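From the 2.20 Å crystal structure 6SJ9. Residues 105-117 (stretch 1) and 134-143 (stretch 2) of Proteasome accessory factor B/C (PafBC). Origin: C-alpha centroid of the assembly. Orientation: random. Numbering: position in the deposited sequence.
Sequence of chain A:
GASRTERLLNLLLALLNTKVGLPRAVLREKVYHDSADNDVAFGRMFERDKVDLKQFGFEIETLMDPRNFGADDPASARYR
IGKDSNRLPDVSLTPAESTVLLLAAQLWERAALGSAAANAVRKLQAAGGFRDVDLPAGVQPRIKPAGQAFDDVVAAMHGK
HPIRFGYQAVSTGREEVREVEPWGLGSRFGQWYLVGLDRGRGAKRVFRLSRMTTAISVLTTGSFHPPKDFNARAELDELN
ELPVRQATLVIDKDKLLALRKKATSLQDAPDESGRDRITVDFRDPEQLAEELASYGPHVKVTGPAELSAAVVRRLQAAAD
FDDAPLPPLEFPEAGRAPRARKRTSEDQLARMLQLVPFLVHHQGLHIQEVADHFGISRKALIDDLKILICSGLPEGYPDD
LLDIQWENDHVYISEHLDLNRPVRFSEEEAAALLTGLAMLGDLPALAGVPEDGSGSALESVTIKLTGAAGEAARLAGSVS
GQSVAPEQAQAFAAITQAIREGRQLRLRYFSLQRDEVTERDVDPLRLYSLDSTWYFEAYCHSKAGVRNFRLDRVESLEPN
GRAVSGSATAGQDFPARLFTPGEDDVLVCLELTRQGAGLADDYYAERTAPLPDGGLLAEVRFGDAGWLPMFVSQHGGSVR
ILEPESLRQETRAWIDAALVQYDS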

# COMPACT_ATOMS: atom_id res chain seq x y z
N ALA A 105 -2.37 4.08 2.80
CA ALA A 105 -0.93 4.03 2.55
C ALA A 105 -0.64 3.31 1.26
O ALA A 105 0.31 3.65 0.55
CB ALA A 105 -0.21 3.34 3.74
N GLN A 106 -1.48 2.31 0.92
CA GLN A 106 -1.29 1.64 -0.35
C GLN A 106 -1.59 2.57 -1.50
O GLN A 106 -0.93 2.51 -2.56
CB GLN A 106 -2.17 0.40 -0.44
CG GLN A 106 -1.76 -0.73 0.48
CD GLN A 106 -2.60 -2.02 0.22
OE1 GLN A 106 -2.56 -2.60 -0.90
NE2 GLN A 106 -3.32 -2.49 1.24
N LEU A 107 -2.62 3.42 -1.35
CA LEU A 107 -2.88 4.34 -2.47
C LEU A 107 -1.75 5.33 -2.65
O LEU A 107 -1.37 5.65 -3.77
CB LEU A 107 -4.20 5.09 -2.26
CG LEU A 107 -5.46 4.19 -2.16
CD1 LEU A 107 -6.66 5.09 -2.29
CD2 LEU A 107 -5.55 3.02 -3.24
N TRP A 108 -1.22 5.85 -1.53
CA TRP A 108 -0.15 6.84 -1.61
C TRP A 108 1.04 6.26 -2.36
O TRP A 108 1.64 6.92 -3.23
CB TRP A 108 0.29 7.26 -0.19
CG TRP A 108 1.68 7.86 -0.27
CD1 TRP A 108 2.84 7.28 0.12
CD2 TRP A 108 2.03 9.15 -0.80
NE1 TRP A 108 3.90 8.12 -0.13
CE2 TRP A 108 3.42 9.28 -0.69
CE3 TRP A 108 1.29 10.19 -1.37
CZ2 TRP A 108 4.11 10.41 -1.13
CZ3 TRP A 108 1.97 11.35 -1.80
CH2 TRP A 108 3.38 11.44 -1.68
N GLU A 109 1.40 5.02 -2.01
CA GLU A 109 2.55 4.38 -2.63
C GLU A 109 2.38 4.31 -4.13
O GLU A 109 3.31 4.64 -4.87
CB GLU A 109 2.73 2.98 -2.00
CG GLU A 109 3.68 2.09 -2.76
CD GLU A 109 4.13 0.90 -1.92
OE1 GLU A 109 4.68 1.07 -0.81
OE2 GLU A 109 3.90 -0.23 -2.36
N ARG A 110 1.17 3.97 -4.62
CA ARG A 110 0.99 3.96 -6.09
C ARG A 110 1.11 5.35 -6.66
O ARG A 110 1.68 5.55 -7.75
CB ARG A 110 -0.37 3.35 -6.49
CG ARG A 110 -0.51 1.87 -6.14
CD ARG A 110 -1.70 1.29 -6.81
NE ARG A 110 -1.57 1.29 -8.28
CZ ARG A 110 -0.98 0.33 -8.99
NH1 ARG A 110 -0.44 -0.72 -8.38
NH2 ARG A 110 -0.88 0.45 -10.29
N ALA A 111 0.59 6.35 -5.96
CA ALA A 111 0.73 7.72 -6.47
C ALA A 111 2.21 8.12 -6.54
O ALA A 111 2.65 8.81 -7.47
CB ALA A 111 -0.06 8.69 -5.57
N ALA A 112 2.96 7.75 -5.50
CA ALA A 112 4.36 8.15 -5.38
C ALA A 112 5.21 7.51 -6.47
O ALA A 112 6.09 8.15 -7.05
CB ALA A 112 4.89 7.78 -3.98
N LEU A 113 4.93 6.26 -6.79
CA LEU A 113 5.66 5.60 -7.86
C LEU A 113 5.38 6.26 -9.20
O LEU A 113 6.32 6.58 -9.96
CB LEU A 113 5.29 4.12 -7.87
CG LEU A 113 5.91 3.44 -6.66
CD1 LEU A 113 5.37 2.02 -6.47
CD2 LEU A 113 7.42 3.48 -6.82
N GLY A 114 4.11 6.53 -9.50
CA GLY A 114 3.82 7.22 -10.76
C GLY A 114 4.52 8.55 -10.86
O GLY A 114 5.12 8.87 -11.90
N SER A 115 4.55 9.32 -9.77
CA SER A 115 5.21 10.62 -9.87
C SER A 115 6.73 10.47 -10.00
O SER A 115 7.36 11.27 -10.70
CB SER A 115 4.91 11.49 -8.67
OG SER A 115 3.59 11.26 -8.23
N ALA A 116 7.32 9.44 -9.40
CA ALA A 116 8.77 9.32 -9.48
C ALA A 116 9.19 8.93 -10.88
O ALA A 116 10.07 9.56 -11.47
CB ALA A 116 9.30 8.30 -8.47
N ALA A 117 8.51 7.93 -11.45
CA ALA A 117 8.82 7.53 -12.81
C ALA A 117 8.56 8.66 -13.79
O ALA A 117 9.41 9.00 -14.63
CB ALA A 117 7.99 6.30 -13.18
N ASP A 134 16.39 4.16 -8.01
CA ASP A 134 16.30 4.60 -6.62
C ASP A 134 14.84 4.88 -6.26
O ASP A 134 14.21 5.73 -6.90
CB ASP A 134 17.16 5.88 -6.43
CG ASP A 134 17.25 6.36 -4.97
OD1 ASP A 134 17.53 7.57 -4.77
OD2 ASP A 134 17.02 5.56 -4.04
N LEU A 135 14.32 4.21 -5.24
CA LEU A 135 12.93 4.45 -4.87
C LEU A 135 12.76 5.89 -4.38
O LEU A 135 13.66 6.44 -3.75
CB LEU A 135 12.46 3.47 -3.78
CG LEU A 135 12.25 2.00 -4.13
CD1 LEU A 135 11.85 1.15 -2.90
CD2 LEU A 135 11.16 1.92 -5.19
N PRO A 136 11.61 6.49 -4.61
CA PRO A 136 11.37 7.85 -4.10
C PRO A 136 11.14 7.88 -2.59
O PRO A 136 10.91 6.85 -1.94
CB PRO A 136 10.11 8.29 -4.85
CG PRO A 136 9.38 6.99 -5.06
CD PRO A 136 10.44 5.95 -5.31
N ALA A 137 11.24 9.09 -2.05
CA ALA A 137 10.98 9.35 -0.64
C ALA A 137 9.62 8.81 -0.22
O ALA A 137 8.62 8.97 -0.93
CB ALA A 137 11.04 10.86 -0.36
N GLY A 138 9.59 8.15 0.93
CA GLY A 138 8.33 7.62 1.42
C GLY A 138 7.88 6.33 0.77
O GLY A 138 6.70 5.96 0.92
N VAL A 139 8.75 5.66 0.01
CA VAL A 139 8.49 4.34 -0.56
C VAL A 139 9.64 3.40 -0.18
O VAL A 139 10.81 3.71 -0.44
CB VAL A 139 8.30 4.37 -2.09
CG1 VAL A 139 7.97 2.99 -2.62
CG2 VAL A 139 7.20 5.34 -2.49
N GLN A 140 9.30 2.27 0.40
CA GLN A 140 10.25 1.22 0.74
C GLN A 140 9.82 -0.04 0.01
O GLN A 140 8.68 -0.12 -0.46
CB GLN A 140 10.25 1.00 2.26
CG GLN A 140 9.02 0.31 2.75
CD GLN A 140 8.92 0.26 4.26
OE1 GLN A 140 9.81 0.73 4.98
NE2 GLN A 140 7.85 -0.35 4.76
N PRO A 141 10.70 -1.03 -0.12
CA PRO A 141 10.27 -2.30 -0.73
C PRO A 141 9.12 -2.90 0.05
O PRO A 141 9.02 -2.78 1.27
CB PRO A 141 11.52 -3.17 -0.66
CG PRO A 141 12.64 -2.18 -0.60
CD PRO A 141 12.14 -1.03 0.18
N ARG A 142 8.21 -3.53 -0.66
CA ARG A 142 7.03 -4.07 -0.01
C ARG A 142 7.32 -5.50 0.42
O ARG A 142 7.56 -6.38 -0.42
CB ARG A 142 5.83 -3.99 -0.95
CG ARG A 142 4.55 -4.32 -0.22
CD ARG A 142 4.16 -3.17 0.67
NE ARG A 142 3.55 -2.08 -0.08
CZ ARG A 142 2.37 -1.57 0.23
NH1 ARG A 142 1.86 -0.58 -0.49
NH2 ARG A 142 1.67 -2.08 1.25
N ILE A 143 7.35 -5.71 1.72
CA ILE A 143 7.62 -7.02 2.28
C ILE A 143 6.29 -7.60 2.71
O ILE A 143 5.63 -7.05 3.59
CB ILE A 143 8.57 -6.97 3.47
CG1 ILE A 143 9.83 -6.19 3.11
CG2 ILE A 143 8.84 -8.45 3.90
CD1 ILE A 143 10.74 -6.84 2.16

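Residues 105-117 form one segment of a longer helix, held by regular i to i+4 backbone hydrogen bonds. Residues 134-143 have no regular helix or strand. They pass along the helix in the reverse sense, so that A116 lies nearest P136 and E109 nearest V139. A type II beta turn runs from P136 to V139, closed by V139 N to P136 O at 3.1 Å. G138 takes a positive phi of 79°, where a CB would jam against the carbonyl O of A137. No backbone hydrogen bond joins the two stretches; most of the close approaches involve side chains.

A112 and A116 point toward the loop. Both make close apolar contacts: A112 CB is 3.7 Å from V139 CG2, and A116 CB is 3.7 Å from P136 CG. The CA-to-CB bond of L113 points sideways to the loop, but the end of the side chain comes nearer. Its CD2 lies 4.2 Å from P136 CD and 4.3 Å from V139 CG1.

The polar end is a salt bridge. E109 OE2 accepts hydrogen bonds from R142 NH1 at 2.8 Å and from R142 NE at 3.0 Å. The carboxylate oxygen thus sits at the guanidinium edge, near its plane. W108 NE1 lies 3.7 Å from G138 O, too far for a hydrogen bond, and is buried without a partner.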